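Local atomic coordinates of subtilase cytotoxin, subunit B (Escherichia coli, PDB entry 3DWA), a protein that forms the pentameric B subunit of an AB5 toxin and probably binds host-cell glycans to deliver the toxic A subunit. Residues C[9-21]-C[31-43]. Numbering follows the deposited sequence.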
ATOM      1  N   GLY C   9     -23.336  -4.076 -16.784  1.00 25.51           N
ATOM      2  CA  GLY C   9     -23.853  -2.720 -16.927  1.00 24.66           C
ATOM      3  C   GLY C   9     -22.808  -1.762 -16.366  1.00 25.04           C
ATOM      4  O   GLY C   9     -21.716  -2.171 -15.927  1.00 24.70           O
HETATM    5  N   MSE C  10     -23.144  -0.490 -16.328  1.00 24.67           N
HETATM    6  CA  MSE C  10     -22.275   0.488 -15.690  1.00 26.79           C
HETATM    7  C   MSE C  10     -23.156   1.584 -15.127  1.00 25.67           C
HETATM    8  O   MSE C  10     -24.291   1.727 -15.561  1.00 24.69           O
HETATM    9  CB  MSE C  10     -21.312   1.073 -16.713  1.00 25.60           C
HETATM   10  CG  MSE C  10     -22.039   1.656 -17.880  1.00 26.20           C
HETATM   11 SE   MSE C  10     -20.755   2.373 -19.080  1.00 36.85          SE
HETATM   12  CE  MSE C  10     -21.885   3.348 -20.330  1.00 26.91           C
ATOM     13  N   PHE C  11     -22.655   2.333 -14.144  1.00 25.57           N
ATOM     14  CA  PHE C  11     -23.348   3.522 -13.658  1.00 25.37           C
ATOM     15  C   PHE C  11     -22.319   4.613 -13.629  1.00 24.77           C
ATOM     16  O   PHE C  11     -21.236   4.422 -13.040  1.00 24.56           O
ATOM     17  CB  PHE C  11     -23.937   3.292 -12.259  1.00 28.11           C
ATOM     18  CG  PHE C  11     -25.148   2.395 -12.259  1.00 29.29           C
ATOM     19  CD1 PHE C  11     -26.363   2.852 -12.738  1.00 33.27           C
ATOM     20  CD2 PHE C  11     -25.055   1.096 -11.843  1.00 34.10           C
ATOM     21  CE1 PHE C  11     -27.484   2.026 -12.763  1.00 35.81           C
ATOM     22  CE2 PHE C  11     -26.173   0.264 -11.862  1.00 35.05           C
ATOM     23  CZ  PHE C  11     -27.389   0.740 -12.337  1.00 34.77           C
ATOM     24  N   SER C  12     -22.625   5.735 -14.289  1.00 22.64           N
ATOM     25  CA  SER C  12     -21.682   6.837 -14.388  1.00 22.16           C
ATOM     26  C   SER C  12     -22.017   7.915 -13.390  1.00 22.02           C
ATOM     27  O   SER C  12     -23.194   7.997 -12.952  1.00 22.34           O
ATOM     28  CB  SER C  12     -21.649   7.430 -15.789  1.00 21.35           C
ATOM     29  OG  SER C  12     -21.405   6.414 -16.711  1.00 21.42           O
ATOM     30  N   GLY C  13     -20.990   8.722 -13.047  1.00 20.76           N
ATOM     31  CA  GLY C  13     -21.105   9.834 -12.080  1.00 21.38           C
ATOM     32  C   GLY C  13     -21.586   9.445 -10.676  1.00 21.44           C
ATOM     33  O   GLY C  13     -22.392  10.169 -10.029  1.00 22.93           O
ATOM     34  N   VAL C  14     -21.106   8.307 -10.210  1.00 19.58           N
ATOM     35  CA  VAL C  14     -21.420   7.752  -8.923  1.00 20.10           C
ATOM     36  C   VAL C  14     -20.417   8.221  -7.869  1.00 20.51           C
ATOM     37  O   VAL C  14     -19.193   8.213  -8.117  1.00 21.03           O
ATOM     38  CB  VAL C  14     -21.347   6.203  -9.077  1.00 21.62           C
ATOM     39  CG1 VAL C  14     -21.449   5.445  -7.762  1.00 20.90           C
ATOM     40  CG2 VAL C  14     -22.409   5.765 -10.084  1.00 24.74           C
ATOM     41  N   VAL C  15     -20.895   8.606  -6.687  1.00 19.45           N
ATOM     42  CA  VAL C  15     -19.999   8.928  -5.570  1.00 18.91           C
ATOM     43  C   VAL C  15     -20.067   7.716  -4.644  1.00 19.42           C
ATOM     44  O   VAL C  15     -21.174   7.283  -4.259  1.00 17.30           O
ATOM     45  CB  VAL C  15     -20.418  10.264  -4.848  1.00 19.99           C
ATOM     46  CG1 VAL C  15     -19.676  10.418  -3.514  1.00 19.34           C
ATOM     47  CG2 VAL C  15     -20.193  11.494  -5.750  1.00 17.52           C
ATOM     48  N   ILE C  16     -18.904   7.101  -4.367  1.00 19.95           N
ATOM     49  CA  ILE C  16     -18.861   5.924  -3.478  1.00 20.75           C
ATOM     50  C   ILE C  16     -19.052   6.432  -2.065  1.00 21.21           C
ATOM     51  O   ILE C  16     -18.244   7.186  -1.564  1.00 22.59           O
ATOM     52  CB  ILE C  16     -17.525   5.059  -3.595  1.00 20.13           C
ATOM     53  CG1 ILE C  16     -17.362   4.511  -5.024  1.00 21.76           C
ATOM     54  CG2 ILE C  16     -17.494   3.908  -2.497  1.00 19.51           C
ATOM     55  CD1 ILE C  16     -15.923   3.894  -5.363  1.00 21.72           C
ATOM     56  N   THR C  17     -20.127   6.012  -1.434  1.00 22.15           N
ATOM     57  CA  THR C  17     -20.552   6.557  -0.147  1.00 23.86           C
ATOM     58  C   THR C  17     -20.454   5.554   1.016  1.00 23.15           C
ATOM     59  O   THR C  17     -20.432   5.965   2.170  1.00 23.89           O
ATOM     60  CB  THR C  17     -22.026   7.066  -0.242  1.00 24.13           C
ATOM     61  OG1 THR C  17     -22.875   6.002  -0.692  1.00 26.32           O
ATOM     62  CG2 THR C  17     -22.131   8.207  -1.259  1.00 23.70           C
ATOM     63  N   GLN C  18     -20.426   4.260   0.726  1.00 22.09           N
ATOM     64  CA  GLN C  18     -20.335   3.245   1.807  1.00 22.59           C
ATOM     65  C   GLN C  18     -19.359   2.144   1.412  1.00 21.59           C
ATOM     66  O   GLN C  18     -19.187   1.835   0.232  1.00 21.16           O
ATOM     67  CB  GLN C  18     -21.695   2.588   2.157  1.00 23.05           C
ATOM     68  CG  GLN C  18     -22.871   3.545   2.525  1.00 27.51           C
ATOM     69  CD  GLN C  18     -22.636   4.325   3.812  1.00 33.45           C
ATOM     70  OE1 GLN C  18     -22.115   3.796   4.815  1.00 35.69           O
ATOM     71  NE2 GLN C  18     -22.989   5.601   3.780  1.00 30.53           N
ATOM     72  N   PHE C  19     -18.751   1.538   2.418  1.00 21.19           N
ATOM     73  CA  PHE C  19     -17.684   0.548   2.211  1.00 20.62           C
ATOM     74  C   PHE C  19     -17.855  -0.572   3.270  1.00 20.76           C
ATOM     75  O   PHE C  19     -18.023  -0.278   4.429  1.00 20.63           O
ATOM     76  CB  PHE C  19     -16.339   1.248   2.370  1.00 19.86           C
ATOM     77  CG  PHE C  19     -15.270   0.702   1.475  1.00 21.84           C
ATOM     78  CD1 PHE C  19     -14.893   1.402   0.347  1.00 19.55           C
ATOM     79  CD2 PHE C  19     -14.644  -0.516   1.771  1.00 21.27           C
ATOM     80  CE1 PHE C  19     -13.897   0.897  -0.506  1.00 23.60           C
ATOM     81  CE2 PHE C  19     -13.643  -1.018   0.951  1.00 23.93           C
ATOM     82  CZ  PHE C  19     -13.266  -0.311  -0.191  1.00 19.24           C
ATOM     83  N   HIS C  20     -17.899  -1.833   2.855  1.00 19.96           N
ATOM     84  CA  HIS C  20     -17.950  -2.957   3.801  1.00 19.78           C
ATOM     85  C   HIS C  20     -16.896  -3.967   3.378  1.00 20.53           C
ATOM     86  O   HIS C  20     -16.659  -4.147   2.200  1.00 20.69           O
ATOM     87  CB  HIS C  20     -19.333  -3.635   3.785  1.00 18.56           C
ATOM     88  CG  HIS C  20     -19.373  -4.975   4.465  1.00 19.10           C
ATOM     89  ND1 HIS C  20     -19.497  -6.165   3.771  1.00 20.74           N
ATOM     90  CD2 HIS C  20     -19.288  -5.312   5.775  1.00 16.91           C
ATOM     91  CE1 HIS C  20     -19.478  -7.174   4.625  1.00 17.34           C
ATOM     92  NE2 HIS C  20     -19.350  -6.685   5.848  1.00 17.81           N
ATOM     93  N   THR C  21     -16.293  -4.640   4.345  1.00 20.77           N
ATOM     94  CA  THR C  21     -15.326  -5.669   4.075  1.00 21.57           C
ATOM     95  C   THR C  21     -15.631  -6.829   5.003  1.00 20.93           C
ATOM     96  O   THR C  21     -15.982  -6.621   6.178  1.00 19.28           O
ATOM     97  CB  THR C  21     -13.902  -5.098   4.284  1.00 23.56           C
ATOM     98  OG1 THR C  21     -12.973  -5.754   3.428  1.00 29.23           O
ATOM     99  CG2 THR C  21     -13.436  -5.087   5.753  1.00 19.65           C
ATOM    100  N   CYS C  31     -17.521  -4.728  -0.511  1.00 22.68           N
ATOM    101  CA  CYS C  31     -18.690  -4.294  -1.237  1.00 22.43           C
ATOM    102  C   CYS C  31     -18.700  -2.776  -1.084  1.00 21.86           C
ATOM    103  O   CYS C  31     -18.373  -2.259  -0.024  1.00 20.49           O
ATOM    104  CB  CYS C  31     -19.968  -4.963  -0.646  1.00 23.25           C
ATOM    105  SG  CYS C  31     -21.502  -4.673  -1.658  1.00 30.60           S
ATOM    106  N   ILE C  32     -19.009  -2.059  -2.156  1.00 21.14           N
ATOM    107  CA  ILE C  32     -19.194  -0.605  -2.064  1.00 21.47           C
ATOM    108  C   ILE C  32     -20.645  -0.232  -2.354  1.00 22.78           C
ATOM    109  O   ILE C  32     -21.338  -0.961  -3.032  1.00 21.99           O
ATOM    110  CB  ILE C  32     -18.278   0.145  -3.051  1.00 20.39           C
ATOM    111  CG1 ILE C  32     -18.475  -0.401  -4.464  1.00 21.21           C
ATOM    112  CG2 ILE C  32     -16.805   0.034  -2.613  1.00 18.33           C
ATOM    113  CD1 ILE C  32     -17.659   0.314  -5.512  1.00 20.45           C
ATOM    114  N   GLU C  33     -21.100   0.903  -1.826  1.00 24.62           N
ATOM    115  CA  GLU C  33     -22.358   1.468  -2.274  1.00 25.84           C
ATOM    116  C   GLU C  33     -22.052   2.855  -2.794  1.00 25.55           C
ATOM    117  O   GLU C  33     -21.182   3.555  -2.276  1.00 24.96           O
ATOM    118  CB  GLU C  33     -23.395   1.491  -1.155  1.00 27.36           C
ATOM    119  CG  GLU C  33     -24.777   2.058  -1.552  1.00 33.13           C
ATOM    120  CD  GLU C  33     -25.362   2.921  -0.427  1.00 43.24           C
ATOM    121  OE1 GLU C  33     -25.482   2.421   0.728  1.00 46.50           O
ATOM    122  OE2 GLU C  33     -25.661   4.112  -0.685  1.00 46.84           O
ATOM    123  N   GLY C  34     -22.688   3.224  -3.894  1.00 25.69           N
ATOM    124  CA  GLY C  34     -22.523   4.566  -4.413  1.00 26.30           C
ATOM    125  C   GLY C  34     -23.869   5.159  -4.766  1.00 26.91           C
ATOM    126  O   GLY C  34     -24.826   4.423  -4.925  1.00 26.87           O
ATOM    127  N   LYS C  35     -23.927   6.490  -4.865  1.00 27.55           N
ATOM    128  CA  LYS C  35     -25.144   7.227  -5.247  1.00 28.02           C
ATOM    129  C   LYS C  35     -24.923   8.006  -6.555  1.00 27.57           C
ATOM    130  O   LYS C  35     -23.965   8.765  -6.700  1.00 25.21           O
ATOM    131  CB  LYS C  35     -25.504   8.265  -4.185  1.00 28.58           C
ATOM    132  CG  LYS C  35     -25.948   7.773  -2.830  1.00 30.21           C
ATOM    133  CD  LYS C  35     -27.407   7.433  -2.817  1.00 26.99           C
ATOM    134  CE  LYS C  35     -27.770   6.950  -1.432  1.00 33.53           C
ATOM    135  NZ  LYS C  35     -29.035   6.142  -1.471  1.00 33.64           N
ATOM    136  N   GLN C  36     -25.845   7.859  -7.478  1.00 29.22           N
ATOM    137  CA  GLN C  36     -25.876   8.719  -8.654  1.00 32.46           C
ATOM    138  C   GLN C  36     -26.498  10.066  -8.320  1.00 32.86           C
ATOM    139  O   GLN C  36     -26.933  10.257  -7.185  1.00 34.04           O
ATOM    140  CB  GLN C  36     -26.637   8.022  -9.785  1.00 33.55           C
ATOM    141  CG  GLN C  36     -25.951   6.732 -10.159  1.00 36.87           C
ATOM    142  CD  GLN C  36     -26.475   6.126 -11.415  1.00 38.63           C
ATOM    143  OE1 GLN C  36     -27.342   5.253 -11.367  1.00 40.31           O
ATOM    144  NE2 GLN C  36     -25.941   6.559 -12.552  1.00 40.28           N
ATOM    145  N   SER C  37     -26.557  10.972  -9.307  1.00 34.29           N
ATOM    146  CA  SER C  37     -27.054  12.369  -9.143  1.00 35.89           C
ATOM    147  C   SER C  37     -28.178  12.598  -8.136  1.00 36.34           C
ATOM    148  O   SER C  37     -28.186  13.632  -7.460  1.00 36.54           O
ATOM    149  CB  SER C  37     -27.159  13.120 -10.449  1.00 36.34           C
ATOM    150  OG  SER C  37     -25.808  13.367 -10.831  1.00 39.90           O
ATOM    151  N   ALA C  38     -29.156  11.696  -8.021  1.00 36.91           N
ATOM    152  CA  ALA C  38     -30.527  11.731  -8.488  1.00 36.89           C
ATOM    153  C   ALA C  38     -30.936  11.059  -7.143  1.00 36.41           C
ATOM    154  O   ALA C  38     -32.075  11.084  -6.708  1.00 35.29           O
ATOM    155  CB  ALA C  38     -30.793  10.830  -9.657  1.00 38.40           C
ATOM    156  N   GLY C  39     -29.929  10.478  -6.474  1.00 36.45           N
ATOM    157  CA  GLY C  39     -30.054   9.939  -5.112  1.00 36.81           C
ATOM    158  C   GLY C  39     -30.331   8.456  -5.018  1.00 36.91           C
ATOM    159  O   GLY C  39     -30.602   7.934  -3.929  1.00 39.12           O
ATOM    160  N   SER C  40     -30.256   7.774  -6.149  1.00 37.05           N
ATOM    161  CA  SER C  40     -30.412   6.315  -6.222  1.00 37.62           C
ATOM    162  C   SER C  40     -29.062   5.547  -6.121  1.00 37.59           C
ATOM    163  O   SER C  40     -28.023   6.044  -6.575  1.00 36.79           O
ATOM    164  CB  SER C  40     -31.085   5.952  -7.539  1.00 36.75           C
ATOM    165  OG  SER C  40     -30.265   6.423  -8.592  1.00 38.88           O
ATOM    166  N   SER C  41     -29.144   4.312  -5.598  1.00 37.55           N
ATOM    167  CA  SER C  41     -28.010   3.515  -5.129  1.00 37.68           C
ATOM    168  C   SER C  41     -27.640   2.370  -6.061  1.00 36.66           C
ATOM    169  O   SER C  41     -28.505   1.689  -6.592  1.00 36.78           O
ATOM    170  CB  SER C  41     -28.340   2.930  -3.747  1.00 38.71           C
ATOM    171  OG  SER C  41     -28.166   3.886  -2.689  1.00 41.25           O
ATOM    172  N   ILE C  42     -26.337   2.158  -6.234  1.00 35.26           N
ATOM    173  CA  ILE C  42     -25.783   0.968  -6.888  1.00 33.46           C
ATOM    174  C   ILE C  42     -24.832   0.304  -5.863  1.00 32.48           C
ATOM    175  O   ILE C  42     -24.178   1.002  -5.076  1.00 32.32           O
ATOM    176  CB  ILE C  42     -25.044   1.360  -8.239  1.00 34.62           C
ATOM    177  CG1 ILE C  42     -24.152   0.227  -8.829  1.00 34.05           C
ATOM    178  CG2 ILE C  42     -24.170   2.622  -8.046  1.00 34.72           C
ATOM    179  CD1 ILE C  42     -24.913  -0.998  -9.396  1.00 37.96           C
ATOM    180  N   SER C  43     -24.804  -1.023  -5.842  1.00 29.00           N
ATOM    181  CA  SER C  43     -23.911  -1.775  -4.980  1.00 28.38           C
ATOM    182  C   SER C  43     -23.225  -2.781  -5.889  1.00 25.81           C
ATOM    183  O   SER C  43     -23.799  -3.237  -6.870  1.00 24.10           O
ATOM    184  CB  SER C  43     -24.649  -2.559  -3.882  1.00 27.99           C
ATOM    185  OG  SER C  43     -25.429  -1.733  -3.023  1.00 34.48           O
TER
HETATM  186  O   HOH W   1     -25.443   5.804 -15.394  1.00 36.24           O
HETATM  187  O   HOH W   2     -24.952  10.313 -11.519  1.00 26.43           O
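The carbonyl oxygen of Glu33 is gripped by two successive amides of the facing strand: Thr17 N at 2.8 Å and Gln18 N at 3.2 Å from Glu33 O, with Thr17 OG1 adding a weak third bond. Thr17 can reach in this way because its hydroxyl sits between its own backbone N and carbonyl carbon (chi1 56°). Two residues facing one make this a classic beta bulge, and the antiparallel register slips by one there: Ile16 pairs with Gly34, yet Gln18 pairs with Glu33. Past the bulge, His20 N to Cys31 O (2.9 Å) and the return bond from Cys31 N to His20 O continue the ladder.

These are the two arms of the hairpin made by strands 14-24 and 27-35, part of the antiparallel sheet of the B subunit. Cys31 is disulfide-bonded to Cys45. His20 and Thr21 also pair in an antiparallel ladder with a strand of a second subunit, so the sheet runs on across the interface. Gln18 lies alongside Glu33, its CG 3.4 Å from Glu33 OE1, while its amide oxygen turns to Thr102 of that second subunit.

On the other face, CG2 of Ile32 packs 3.7 Å from CE1 of Phe19, and Ile16 meets Ile32 obliquely; helix 57-70 covers Ile16 and Phe19. Gly34 has no side chain, and CG1 of Val14 comes to 3.6 Å from its CA.

Where the chain turns at Gly13, Gln36 takes over. Extended beyond CG (chi2 -169°), it brings its amide beside CD1 of Phe11, the side chains crossing at about a right angle with ring and amide planes 71° apart, and NE2 donates to Ser12 O at 3.1 Å, in the carbonyl plane. A water accepts from both Gln36 NE2 and Ser12 N.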